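Local coordinates for protein allantoin racemase (Pseudomonas fluorescens, PDB 5LG5) that catalyses the racemisation of allantoin, interconverting its two enantiomers, and probably also racemises other 5-monosubstituted hydantoins, at residues L4-N9 with V33-Y38; F48-A53 with Y76-R81; I72-G77 with V93-A98. One frame throughout, in Å; residues are numbered along the deposited sequence.

The centres of the three contacts lie 10 to 13 Å apart. Along the chain, contact 1 closes before contacts 2 and 3 open, and contact 3 begins on the segment where contact 2 ends, sharing Tyr76 and Gly77 with it. Contact 1 pairs strands 2-7 and 31-35, and contact 3 pairs strands 70-74 and 92-94; since strands 2-7 and 70-74 are neighbours, both belong to one parallel sheet of strand order 2-1-3-4, each joining the strands of a beta-alpha-beta unit. Contact 2 sets helix 47-63 against the loop after strand 70-74. Gln73 NE2 bonding to His79 O and an Arg81-Glu97 salt bridge tie the loop and the start of helix 81-87 to the sheet and to helix 95-103.

Contact 1: L4-N9 with V33-Y38; sequences LVVNVN and VGLTPY
Leu4 and Leu35 meet on one face of two parallel strands, where Leu4 CG lies 3.7 Å from Leu35 CD1. Leu4 has its CG anti to the carbonyl carbon (chi1 -73°), and its CD1 lies beside Val33 CB at 4.1 Å, the two side chains pointing the same way. Val6 continues this apolar row, its CG2 4.2 Å from Leu35 CB. Val5 projects from the other face onto helix 12-25, while Gly34 opposite it brings only its CA to Val5 O. Between the strands, Val5 N bonds to Val33 O at 2.9 Å, Leu35 N to Val5 O, and Asn7 N to Leu35 O. Beyond the paired residues, the ring of Pro37 fits against two carbonyls, with CD 3.2 Å from Asn9 O and CG close to Asn7 O; having no N-H, proline suits a place where the pairing stops. Asn7, its CG anti to the backbone N (chi1 -170°), forms an Asx turn: OD1 accepts Asn9 N at 3.1 Å. Its ND2 and Thr36 OG1 both bond to Thr15 of helix 12-25. The chemistry thus changes along the contact, from branched apolar side chains packed against one another to amide and hydroxyl groups that fix the turn leaving the sheet.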
ATOM      1  N   LEU E   4      -9.024  25.941 -23.022  1.00 14.07           N
ATOM      2  CA  LEU E   4      -7.606  26.190 -23.265  1.00 16.42           C
ATOM      3  C   LEU E   4      -6.879  24.867 -23.177  1.00 16.62           C
ATOM      4  O   LEU E   4      -7.119  24.079 -22.266  1.00 12.01           O
ATOM      5  CB  LEU E   4      -6.991  27.178 -22.264  1.00 14.56           C
ATOM      6  CG  LEU E   4      -7.275  28.687 -22.291  1.00 19.65           C
ATOM      7  CD1 LEU E   4      -8.527  29.052 -23.057  1.00 20.81           C
ATOM      8  CD2 LEU E   4      -7.287  29.283 -20.893  1.00 18.34           C
ATOM      9  N   VAL E   5      -6.039  24.612 -24.174  1.00 11.93           N
ATOM     10  CA  VAL E   5      -5.186  23.452 -24.198  1.00 12.83           C
ATOM     11  C   VAL E   5      -3.761  23.970 -24.186  1.00 14.70           C
ATOM     12  O   VAL E   5      -3.295  24.527 -25.173  1.00 15.63           O
ATOM     13  CB  VAL E   5      -5.485  22.608 -25.433  1.00 13.66           C
ATOM     14  CG1 VAL E   5      -4.653  21.334 -25.430  1.00 15.45           C
ATOM     15  CG2 VAL E   5      -6.972  22.275 -25.452  1.00 13.72           C
ATOM     16  N   VAL E   6      -3.082  23.825 -23.051  1.00 15.69           N
ATOM     17  CA  VAL E   6      -1.808  24.498 -22.848  1.00 10.54           C
ATOM     18  C   VAL E   6      -0.640  23.536 -22.942  1.00 11.97           C
ATOM     19  O   VAL E   6      -0.552  22.553 -22.207  1.00 15.28           O
ATOM     20  CB  VAL E   6      -1.777  25.225 -21.493  1.00 12.10           C
ATOM     21  CG1 VAL E   6      -0.566  26.130 -21.413  1.00 10.80           C
ATOM     22  CG2 VAL E   6      -3.042  26.042 -21.318  1.00 13.28           C
ATOM     23  N   ASN E   7       0.239  23.804 -23.893  1.00 12.23           N
ATOM     24  CA  ASN E   7       1.464  23.044 -24.037  1.00 13.03           C
ATOM     25  C   ASN E   7       2.300  23.311 -22.790  1.00 14.74           C
ATOM     26  O   ASN E   7       2.240  24.411 -22.225  1.00 15.18           O
ATOM     27  CB  ASN E   7       2.180  23.527 -25.295  1.00 17.27           C
ATOM     28  CG  ASN E   7       3.354  22.649 -25.700  1.00 16.91           C
ATOM     29  OD1 ASN E   7       3.703  21.674 -25.026  1.00 14.61           O
ATOM     30  ND2 ASN E   7       3.989  23.020 -26.807  1.00 14.50           N
ATOM     31  N   VAL E   8       3.066  22.331 -22.329  1.00 15.23           N
ATOM     32  CA  VAL E   8       3.894  22.572 -21.152  1.00 12.55           C
ATOM     33  C   VAL E   8       5.234  23.125 -21.597  1.00 16.50           C
ATOM     34  O   VAL E   8       5.954  23.763 -20.809  1.00 17.29           O
ATOM     35  CB  VAL E   8       4.116  21.307 -20.302  1.00 14.94           C
ATOM     36  CG1 VAL E   8       2.830  20.940 -19.540  1.00 14.76           C
ATOM     37  CG2 VAL E   8       4.573  20.146 -21.186  1.00 16.20           C
ATOM     38  N   ASN E   9       5.563  22.896 -22.865  1.00 14.60           N
ATOM     39  CA  ASN E   9       6.815  23.410 -23.405  1.00 14.35           C
ATOM     40  C   ASN E   9       6.605  24.616 -24.311  1.00 16.08           C
ATOM     41  O   ASN E   9       5.469  25.022 -24.569  1.00 17.35           O
ATOM     42  CB  ASN E   9       7.648  22.303 -24.098  1.00 14.17           C
ATOM     43  CG  ASN E   9       7.039  21.813 -25.403  1.00 16.45           C
ATOM     44  OD1 ASN E   9       6.818  22.599 -26.334  1.00 17.07           O
ATOM     45  ND2 ASN E   9       6.845  20.492 -25.513  1.00 12.76           N
ATOM     46  N   VAL E  33      -8.648  26.438 -27.760  1.00 19.34           N
ATOM     47  CA  VAL E  33      -7.594  27.432 -27.884  1.00 18.32           C
ATOM     48  C   VAL E  33      -6.268  26.901 -27.377  1.00 15.13           C
ATOM     49  O   VAL E  33      -6.084  26.683 -26.183  1.00 15.88           O
ATOM     50  CB  VAL E  33      -7.947  28.708 -27.142  1.00 19.17           C
ATOM     51  CG1 VAL E  33      -6.822  29.707 -27.287  1.00 17.69           C
ATOM     52  CG2 VAL E  33      -9.259  29.265 -27.687  1.00 18.14           C
ATOM     53  N   GLY E  34      -5.336  26.696 -28.293  1.00 16.73           N
ATOM     54  CA  GLY E  34      -4.022  26.201 -27.930  1.00 15.68           C
ATOM     55  C   GLY E  34      -3.103  27.308 -27.472  1.00 18.95           C
ATOM     56  O   GLY E  34      -2.930  28.309 -28.171  1.00 18.31           O
ATOM     57  N   LEU E  35      -2.510  27.142 -26.291  1.00 16.91           N
ATOM     58  CA  LEU E  35      -1.610  28.161 -25.753  1.00 12.09           C
ATOM     59  C   LEU E  35      -0.202  27.626 -25.550  1.00 14.42           C
ATOM     60  O   LEU E  35      -0.010  26.496 -25.092  1.00 17.89           O
ATOM     61  CB  LEU E  35      -2.152  28.718 -24.439  1.00 13.29           C
ATOM     62  CG  LEU E  35      -3.528  29.374 -24.487  1.00 19.64           C
ATOM     63  CD1 LEU E  35      -3.890  29.857 -23.106  1.00 14.67           C
ATOM     64  CD2 LEU E  35      -3.523  30.539 -25.497  1.00 14.39           C
ATOM     65  N   THR E  36       0.781  28.451 -25.896  1.00 16.12           N
ATOM     66  CA  THR E  36       2.183  28.155 -25.633  1.00 16.43           C
ATOM     67  C   THR E  36       2.647  29.095 -24.529  1.00 18.24           C
ATOM     68  O   THR E  36       2.421  30.299 -24.617  1.00 21.24           O
ATOM     69  CB  THR E  36       3.040  28.368 -26.896  1.00 22.13           C
ATOM     70  OG1 THR E  36       2.513  27.575 -27.974  1.00 18.41           O
ATOM     71  CG2 THR E  36       4.494  27.971 -26.633  1.00 20.08           C
ATOM     72  N   PRO E  37       3.273  28.554 -23.468  1.00 18.29           N
ATOM     73  CA  PRO E  37       3.724  29.417 -22.363  1.00 16.47           C
ATOM     74  C   PRO E  37       4.716  30.473 -22.836  1.00 19.03           C
ATOM     75  O   PRO E  37       5.379  30.236 -23.842  1.00 18.57           O
ATOM     76  CB  PRO E  37       4.440  28.436 -21.420  1.00 15.89           C
ATOM     77  CG  PRO E  37       3.822  27.098 -21.725  1.00 18.19           C
ATOM     78  CD  PRO E  37       3.554  27.132 -23.213  1.00 16.27           C
ATOM     79  N   TYR E  38       4.831  31.591 -22.122  1.00 16.61           N
ATOM     80  CA  TYR E  38       5.716  32.676 -22.544  1.00 20.74           C
ATOM     81  C   TYR E  38       7.173  32.351 -22.241  1.00 23.18           C
ATOM     82  O   TYR E  38       8.083  33.000 -22.764  1.00 23.82           O
ATOM     83  CB  TYR E  38       5.346  33.982 -21.844  1.00 16.96           C
ATOM     84  CG  TYR E  38       3.992  34.531 -22.205  1.00 18.57           C
ATOM     85  CD1 TYR E  38       3.197  35.130 -21.238  1.00 22.01           C
ATOM     86  CD2 TYR E  38       3.511  34.465 -23.507  1.00 19.82           C
ATOM     87  CE1 TYR E  38       1.961  35.642 -21.548  1.00 23.32           C
ATOM     88  CE2 TYR E  38       2.260  34.976 -23.830  1.00 16.90           C
ATOM     89  CZ  TYR E  38       1.496  35.563 -22.843  1.00 20.91           C
ATOM     90  OH  TYR E  38       0.254  36.076 -23.132  1.00 26.10           O
TER

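Contact 2: F48-A53 with Y76-R81; sequences FESYLA and YGEHGR
Ser50 and Glu78 bring the two backbones nearest, their CA atoms 5.1 Å apart, where one turn of helix 47-63 passes an irregular loop. The helical segment 48-53 keeps its own i to i+4 bonds, whereas residues 76-80 form an irregular loop containing two glycines with positive phi. At Gly77 the positive phi itself favours glycine, and Gly80 adopts backbone angles that would press a CB against the preceding carbonyl oxygen. Gly80 is also the N-cap of helix 81-87.

The small side chain of Ser50 suits this close approach. With OG anti to the backbone N (chi1 175°), its hydroxyl faces the loop and accepts His79 N at 2.9 Å, with an N-H...O angle of 159°. OG also lies 3.3 Å from Glu78 CA and is linked to Gly77 O through a water that is 2.8 Å from OG and donates to that carbonyl. Next along the helix, Tyr51 carries the aromatic part of the contact. Its ring and the imidazole of His79 form an offset stack, with planes only 7° apart and centroids separated by 4.2 Å. CD2 of His79 sits over the tyrosine face toward the rim, 3.5 Å from Tyr51 CE1. Tyr51 OH is hydrogen-bonded to Glu82 of the second subunit, so the stack stands beside a subunit interface.

The loop is the strand-to-helix connection of a beta-alpha-beta unit (strand 70-74, helix 81-87, strand 92-94), as in parallel alpha/beta folds; in this racemase family such strand ends generally border the active site.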
ATOM      1  N   PHE E  48      13.625  19.925 -13.104  1.00 10.16           N
ATOM      2  CA  PHE E  48      13.812  21.366 -13.213  1.00 11.92           C
ATOM      3  C   PHE E  48      12.887  21.916 -14.292  1.00 10.69           C
ATOM      4  O   PHE E  48      12.143  22.873 -14.064  1.00 10.25           O
ATOM      5  CB  PHE E  48      15.272  21.712 -13.537  1.00 11.53           C
ATOM      6  CG  PHE E  48      15.449  23.083 -14.145  1.00 15.26           C
ATOM      7  CD1 PHE E  48      15.241  24.225 -13.386  1.00 14.30           C
ATOM      8  CD2 PHE E  48      15.802  23.223 -15.486  1.00 13.99           C
ATOM      9  CE1 PHE E  48      15.400  25.495 -13.945  1.00 15.88           C
ATOM     10  CE2 PHE E  48      15.961  24.481 -16.056  1.00 20.56           C
ATOM     11  CZ  PHE E  48      15.757  25.624 -15.280  1.00 18.60           C
ATOM     12  N   GLU E  49      12.918  21.294 -15.467  1.00 12.15           N
ATOM     13  CA  GLU E  49      12.077  21.752 -16.578  1.00 12.99           C
ATOM     14  C   GLU E  49      10.589  21.608 -16.243  1.00 11.11           C
ATOM     15  O   GLU E  49       9.778  22.454 -16.625  1.00  9.64           O
ATOM     16  CB  GLU E  49      12.450  21.005 -17.871  1.00 11.95           C
ATOM     17  CG  GLU E  49      13.885  21.296 -18.334  1.00 13.24           C
ATOM     18  CD  GLU E  49      14.398  20.320 -19.377  1.00 18.33           C
ATOM     19  OE1 GLU E  49      13.642  19.421 -19.797  1.00 19.49           O
ATOM     20  OE2 GLU E  49      15.575  20.448 -19.773  1.00 25.06           O
ATOM     21  N   SER E  50      10.237  20.553 -15.506  1.00  9.58           N
ATOM     22  CA  SER E  50       8.841  20.329 -15.122  1.00 13.49           C
ATOM     23  C   SER E  50       8.342  21.413 -14.169  1.00 13.30           C
ATOM     24  O   SER E  50       7.242  21.955 -14.343  1.00 10.40           O
ATOM     25  CB  SER E  50       8.650  18.944 -14.500  1.00 12.40           C
ATOM     26  OG  SER E  50       7.314  18.797 -14.037  1.00 20.39           O
ATOM     27  N   TYR E  51       9.157  21.725 -13.165  1.00 10.65           N
ATOM     28  CA  TYR E  51       8.821  22.801 -12.230  1.00 14.29           C
ATOM     29  C   TYR E  51       8.756  24.138 -12.950  1.00 12.84           C
ATOM     30  O   TYR E  51       7.898  24.984 -12.671  1.00 10.75           O
ATOM     31  CB  TYR E  51       9.843  22.853 -11.098  1.00 12.78           C
ATOM     32  CG  TYR E  51       9.561  21.869  -9.983  1.00 13.40           C
ATOM     33  CD1 TYR E  51       8.326  21.849  -9.345  1.00 14.97           C
ATOM     34  CD2 TYR E  51      10.517  20.944  -9.591  1.00 13.41           C
ATOM     35  CE1 TYR E  51       8.061  20.952  -8.322  1.00 13.78           C
ATOM     36  CE2 TYR E  51      10.262  20.028  -8.564  1.00 14.48           C
ATOM     37  CZ  TYR E  51       9.031  20.041  -7.938  1.00 17.32           C
ATOM     38  OH  TYR E  51       8.767  19.148  -6.923  1.00 18.67           O
ATOM     39  N   LEU E  52       9.679  24.323 -13.886  1.00 13.18           N
ATOM     40  CA  LEU E  52       9.661  25.506 -14.727  1.00 10.23           C
ATOM     41  C   LEU E  52       8.390  25.551 -15.549  1.00  9.59           C
ATOM     42  O   LEU E  52       7.738  26.583 -15.657  1.00 13.09           O
ATOM     43  CB  LEU E  52      10.887  25.502 -15.636  1.00 13.69           C
ATOM     44  CG  LEU E  52      11.020  26.705 -16.570  1.00 18.78           C
ATOM     45  CD1 LEU E  52      10.913  27.996 -15.783  1.00 15.65           C
ATOM     46  CD2 LEU E  52      12.351  26.602 -17.322  1.00 16.39           C
ATOM     47  N   ALA E  53       8.022  24.423 -16.135  1.00  9.56           N
ATOM     48  CA  ALA E  53       6.796  24.398 -16.915  1.00 11.06           C
ATOM     49  C   ALA E  53       5.559  24.679 -16.044  1.00 12.04           C
ATOM     50  O   ALA E  53       4.631  25.362 -16.483  1.00 10.45           O
ATOM     51  CB  ALA E  53       6.664  23.061 -17.637  1.00 12.04           C
ATOM     52  N   TYR E  76       2.801  15.377 -20.365  1.00 24.88           N
ATOM     53  CA  TYR E  76       2.724  14.124 -19.637  1.00 27.35           C
ATOM     54  C   TYR E  76       3.704  14.006 -18.476  1.00 23.43           C
ATOM     55  O   TYR E  76       4.920  13.983 -18.676  1.00 22.25           O
ATOM     56  CB  TYR E  76       2.827  12.928 -20.590  1.00 28.42           C
ATOM     57  CG  TYR E  76       1.958  11.789 -20.146  1.00 24.84           C
ATOM     58  CD1 TYR E  76       0.685  11.616 -20.681  1.00 27.62           C
ATOM     59  CD2 TYR E  76       2.373  10.927 -19.130  1.00 23.54           C
ATOM     60  CE1 TYR E  76      -0.135  10.581 -20.254  1.00 24.79           C
ATOM     61  CE2 TYR E  76       1.569   9.893 -18.697  1.00 22.74           C
ATOM     62  CZ  TYR E  76       0.312   9.722 -19.260  1.00 26.85           C
ATOM     63  OH  TYR E  76      -0.491   8.687 -18.814  1.00 30.18           O
ATOM     64  N   GLY E  77       3.162  13.986 -17.259  1.00 26.72           N
ATOM     65  CA  GLY E  77       3.969  13.752 -16.074  1.00 21.92           C
ATOM     66  C   GLY E  77       4.616  15.005 -15.507  1.00 25.19           C
ATOM     67  O   GLY E  77       5.578  14.913 -14.743  1.00 23.17           O
ATOM     68  N   GLU E  78       4.127  16.174 -15.915  1.00 22.48           N
ATOM     69  CA  GLU E  78       4.618  17.437 -15.353  1.00 25.29           C
ATOM     70  C   GLU E  78       3.832  17.944 -14.163  1.00 18.47           C
ATOM     71  O   GLU E  78       2.679  17.582 -13.946  1.00 19.35           O
ATOM     72  CB  GLU E  78       4.712  18.552 -16.403  1.00 24.91           C
ATOM     73  CG  GLU E  78       5.836  18.373 -17.372  1.00 26.80           C
ATOM     74  CD  GLU E  78       5.592  17.260 -18.355  1.00 34.08           C
ATOM     75  OE1 GLU E  78       4.418  17.090 -18.757  1.00 35.70           O
ATOM     76  OE2 GLU E  78       6.571  16.554 -18.716  1.00 36.88           O
ATOM     77  N   HIS E  79       4.482  18.823 -13.415  1.00 19.58           N
ATOM     78  CA  HIS E  79       3.869  19.459 -12.277  1.00 16.75           C
ATOM     79  C   HIS E  79       2.987  20.598 -12.743  1.00 17.72           C
ATOM     80  O   HIS E  79       3.047  21.017 -13.907  1.00 17.50           O
ATOM     81  CB  HIS E  79       4.946  20.018 -11.360  1.00 19.97           C
ATOM     82  CG  HIS E  79       5.726  18.971 -10.626  1.00 20.96           C
ATOM     83  ND1 HIS E  79       5.173  18.179  -9.656  1.00 22.48           N
ATOM     84  CD2 HIS E  79       7.041  18.626 -10.699  1.00 20.49           C
ATOM     85  CE1 HIS E  79       6.101  17.366  -9.163  1.00 24.94           C
ATOM     86  NE2 HIS E  79       7.235  17.622  -9.784  1.00 24.84           N
ATOM     87  N   GLY E  80       2.168  21.098 -11.820  1.00 16.10           N
ATOM     88  CA  GLY E  80       1.476  22.354 -12.009  1.00 16.12           C
ATOM     89  C   GLY E  80      -0.035  22.326 -11.937  1.00 18.71           C
ATOM     90  O   GLY E  80      -0.645  23.339 -11.591  1.00 18.33           O
ATOM     91  N   ARG E  81      -0.637  21.175 -12.230  1.00 20.18           N
ATOM     92  CA  ARG E  81      -2.093  21.057 -12.250  1.00 17.29           C
ATOM     93  C   ARG E  81      -2.745  21.629 -10.990  1.00 14.49           C
ATOM     94  O   ARG E  81      -3.710  22.389 -11.074  1.00 13.16           O
ATOM     95  CB  ARG E  81      -2.536  19.597 -12.431  1.00 19.66           C
ATOM     96  CG  ARG E  81      -3.985  19.367 -11.976  1.00 18.41           C
ATOM     97  CD  ARG E  81      -4.434  17.941 -12.086  1.00 24.65           C
ATOM     98  NE  ARG E  81      -3.634  17.027 -11.267  1.00 19.80           N
ATOM     99  CZ  ARG E  81      -3.713  16.902  -9.945  1.00 24.33           C
ATOM    100  NH1 ARG E  81      -4.550  17.645  -9.233  1.00 25.51           N
ATOM    101  NH2 ARG E  81      -2.948  16.014  -9.326  1.00 26.89           N
TER
HETATM  102  O   HOH W   1       7.357  16.293 -12.694  1.00 22.40           O

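Contact 3: I72-G77 with V93-A98; sequences IQAGYG and VDITEA
Thr96 and Gly77 are joined through a hydroxyl placed by the first torsion of the threonine: OG1 stands anti to the carbonyl carbon (chi1 -52°) and accepts Gly77 N at 2.9 Å. The same hydroxyl donates to Asp94 OD1 at 2.6 Å. OD1 also takes Thr96 N through its anti lone pair, so the aspartate caps the first turn of helix 95-103, and the two donors from Thr96 hold OD1 and fix the rotation of the carboxylate. In Ile95, CG1 takes the crowded position between N and the carbonyl carbon (chi1 69°), which brings it 3.4 Å from Gly75 O. Its other branch, CG2, meets Ile72 CG2 at 3.7 Å, the two side chains crossing at about a right angle.

The ring of Tyr76 receives Thr96 CA over one face, a CH-pi contact 3.7 Å from the centroid, while Thr96 CG2 touches CE2. Before the chains diverge, Gln73 N bonds to Val93 O and Ile95 N to Gln73 O at 3.0 Å, continuing the parallel pairing up to the start of the helix.

Strand 2-7 borders strand 70-74 on its other side, helix 201-214 packs on Ile72 and Val93, and Ile123 packs on Tyr76 and Leu127 on Thr96, both from helix 120-129. Val93 also meets Phe105 of a third subunit.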
ATOM      1  N   ILE E  72      -7.003  22.475 -20.177  1.00 11.28           N
ATOM      2  CA  ILE E  72      -6.284  21.212 -20.290  1.00  9.72           C
ATOM      3  C   ILE E  72      -4.804  21.481 -20.263  1.00 11.20           C
ATOM      4  O   ILE E  72      -4.310  22.298 -21.051  1.00 11.98           O
ATOM      5  CB  ILE E  72      -6.598  20.458 -21.588  1.00 10.78           C
ATOM      6  CG1 ILE E  72      -8.055  19.992 -21.630  1.00  8.89           C
ATOM      7  CG2 ILE E  72      -5.670  19.254 -21.723  1.00 10.90           C
ATOM      8  CD1 ILE E  72      -8.457  19.421 -23.004  1.00  9.06           C
ATOM      9  N   GLN E  73      -4.094  20.816 -19.355  1.00  9.48           N
ATOM     10  CA  GLN E  73      -2.647  20.900 -19.347  1.00  9.65           C
ATOM     11  C   GLN E  73      -2.080  19.742 -20.160  1.00 15.39           C
ATOM     12  O   GLN E  73      -2.206  18.572 -19.779  1.00 10.28           O
ATOM     13  CB  GLN E  73      -2.083  20.925 -17.923  1.00 12.62           C
ATOM     14  CG  GLN E  73      -0.564  20.917 -17.905  1.00 16.50           C
ATOM     15  CD  GLN E  73       0.019  21.388 -16.594  1.00 19.16           C
ATOM     16  OE1 GLN E  73      -0.454  22.357 -16.001  1.00 24.04           O
ATOM     17  NE2 GLN E  73       1.058  20.709 -16.138  1.00 22.68           N
ATOM     18  N   ALA E  74      -1.475  20.086 -21.295  1.00 13.47           N
ATOM     19  CA  ALA E  74      -1.091  19.097 -22.292  1.00 15.94           C
ATOM     20  C   ALA E  74       0.377  18.766 -22.174  1.00 19.11           C
ATOM     21  O   ALA E  74       1.182  19.104 -23.049  1.00 25.28           O
ATOM     22  CB  ALA E  74      -1.406  19.599 -23.695  1.00 19.53           C
ATOM     23  N   GLY E  75       0.733  18.138 -21.070  1.00 16.73           N
ATOM     24  CA  GLY E  75       2.072  17.611 -20.908  1.00 16.65           C
ATOM     25  C   GLY E  75       1.938  16.350 -20.095  1.00 22.54           C
ATOM     26  O   GLY E  75       1.068  16.260 -19.221  1.00 21.00           O
ATOM     27  N   TYR E  76       2.801  15.377 -20.365  1.00 24.88           N
ATOM     28  CA  TYR E  76       2.724  14.124 -19.637  1.00 27.35           C
ATOM     29  C   TYR E  76       3.704  14.006 -18.476  1.00 23.43           C
ATOM     30  O   TYR E  76       4.920  13.983 -18.676  1.00 22.25           O
ATOM     31  CB  TYR E  76       2.827  12.928 -20.590  1.00 28.42           C
ATOM     32  CG  TYR E  76       1.958  11.789 -20.146  1.00 24.84           C
ATOM     33  CD1 TYR E  76       0.685  11.616 -20.681  1.00 27.62           C
ATOM     34  CD2 TYR E  76       2.373  10.927 -19.130  1.00 23.54           C
ATOM     35  CE1 TYR E  76      -0.135  10.581 -20.254  1.00 24.79           C
ATOM     36  CE2 TYR E  76       1.569   9.893 -18.697  1.00 22.74           C
ATOM     37  CZ  TYR E  76       0.312   9.722 -19.260  1.00 26.85           C
ATOM     38  OH  TYR E  76      -0.491   8.687 -18.814  1.00 30.18           O
ATOM     39  N   GLY E  77       3.162  13.986 -17.259  1.00 26.72           N
ATOM     40  CA  GLY E  77       3.969  13.752 -16.074  1.00 21.92           C
ATOM     41  C   GLY E  77       4.616  15.005 -15.507  1.00 25.19           C
ATOM     42  O   GLY E  77       5.578  14.913 -14.743  1.00 23.17           O
ATOM     43  N   VAL E  93      -7.850  19.761 -16.417  1.00  9.65           N
ATOM     44  CA  VAL E  93      -7.509  18.363 -16.598  1.00  9.50           C
ATOM     45  C   VAL E  93      -6.157  18.189 -17.261  1.00 12.76           C
ATOM     46  O   VAL E  93      -5.843  18.824 -18.269  1.00 12.86           O
ATOM     47  CB  VAL E  93      -8.673  17.481 -17.203  1.00 16.32           C
ATOM     48  CG1 VAL E  93      -9.826  18.317 -17.727  1.00 13.54           C
ATOM     49  CG2 VAL E  93      -8.149  16.487 -18.231  1.00 10.31           C
ATOM     50  N   ASP E  94      -5.325  17.385 -16.621  1.00 12.14           N
ATOM     51  CA  ASP E  94      -4.012  17.117 -17.151  1.00 15.04           C
ATOM     52  C   ASP E  94      -4.108  15.871 -18.005  1.00 13.73           C
ATOM     53  O   ASP E  94      -4.769  14.900 -17.618  1.00 11.48           O
ATOM     54  CB  ASP E  94      -3.008  16.930 -16.024  1.00 14.91           C
ATOM     55  CG  ASP E  94      -1.609  16.938 -16.530  1.00 17.63           C
ATOM     56  OD1 ASP E  94      -1.192  15.929 -17.154  1.00 22.86           O
ATOM     57  OD2 ASP E  94      -0.946  17.983 -16.364  1.00 26.61           O
ATOM     58  N   ILE E  95      -3.440  15.882 -19.153  1.00 10.17           N
ATOM     59  CA  ILE E  95      -3.570  14.763 -20.092  1.00 12.35           C
ATOM     60  C   ILE E  95      -3.056  13.454 -19.508  1.00 11.24           C
ATOM     61  O   ILE E  95      -3.449  12.375 -19.944  1.00 11.58           O
ATOM     62  CB  ILE E  95      -2.899  15.048 -21.452  1.00 11.82           C
ATOM     63  CG1 ILE E  95      -1.372  15.108 -21.314  1.00 15.83           C
ATOM     64  CG2 ILE E  95      -3.463  16.338 -22.061  1.00 13.00           C
ATOM     65  CD1 ILE E  95      -0.630  15.275 -22.669  1.00 17.51           C
ATOM     66  N   THR E  96      -2.186  13.567 -18.510  1.00 13.52           N
ATOM     67  CA  THR E  96      -1.645  12.414 -17.806  1.00 16.15           C
ATOM     68  C   THR E  96      -2.754  11.620 -17.147  1.00 12.57           C
ATOM     69  O   THR E  96      -2.930  10.425 -17.391  1.00 11.81           O
ATOM     70  CB  THR E  96      -0.688  12.868 -16.686  1.00 21.48           C
ATOM     71  OG1 THR E  96       0.298  13.769 -17.217  1.00 20.52           O
ATOM     72  CG2 THR E  96      -0.019  11.669 -16.028  1.00 17.68           C
ATOM     73  N   GLU E  97      -3.509  12.301 -16.304  1.00 12.09           N
ATOM     74  CA  GLU E  97      -4.595  11.666 -15.590  1.00 12.50           C
ATOM     75  C   GLU E  97      -5.749  11.364 -16.517  1.00  9.88           C
ATOM     76  O   GLU E  97      -6.360  10.308 -16.423  1.00  8.24           O
ATOM     77  CB  GLU E  97      -4.971  12.547 -14.408  1.00 16.74           C
ATOM     78  CG  GLU E  97      -3.767  12.623 -13.487  1.00 18.38           C
ATOM     79  CD  GLU E  97      -3.625  13.934 -12.765  1.00 25.73           C
ATOM     80  OE1 GLU E  97      -2.472  14.288 -12.451  1.00 28.47           O
ATOM     81  OE2 GLU E  97      -4.650  14.611 -12.520  1.00 29.85           O
ATOM     82  N   ALA E  98      -5.984  12.246 -17.480  1.00 11.73           N
ATOM     83  CA  ALA E  98      -7.010  11.976 -18.476  1.00  9.83           C
ATOM     84  C   ALA E  98      -6.725  10.642 -19.159  1.00 10.57           C
ATOM     85  O   ALA E  98      -7.597   9.773 -19.209  1.00  6.89           O
ATOM     86  CB  ALA E  98      -7.070  13.094 -19.495  1.00  8.72           C
TER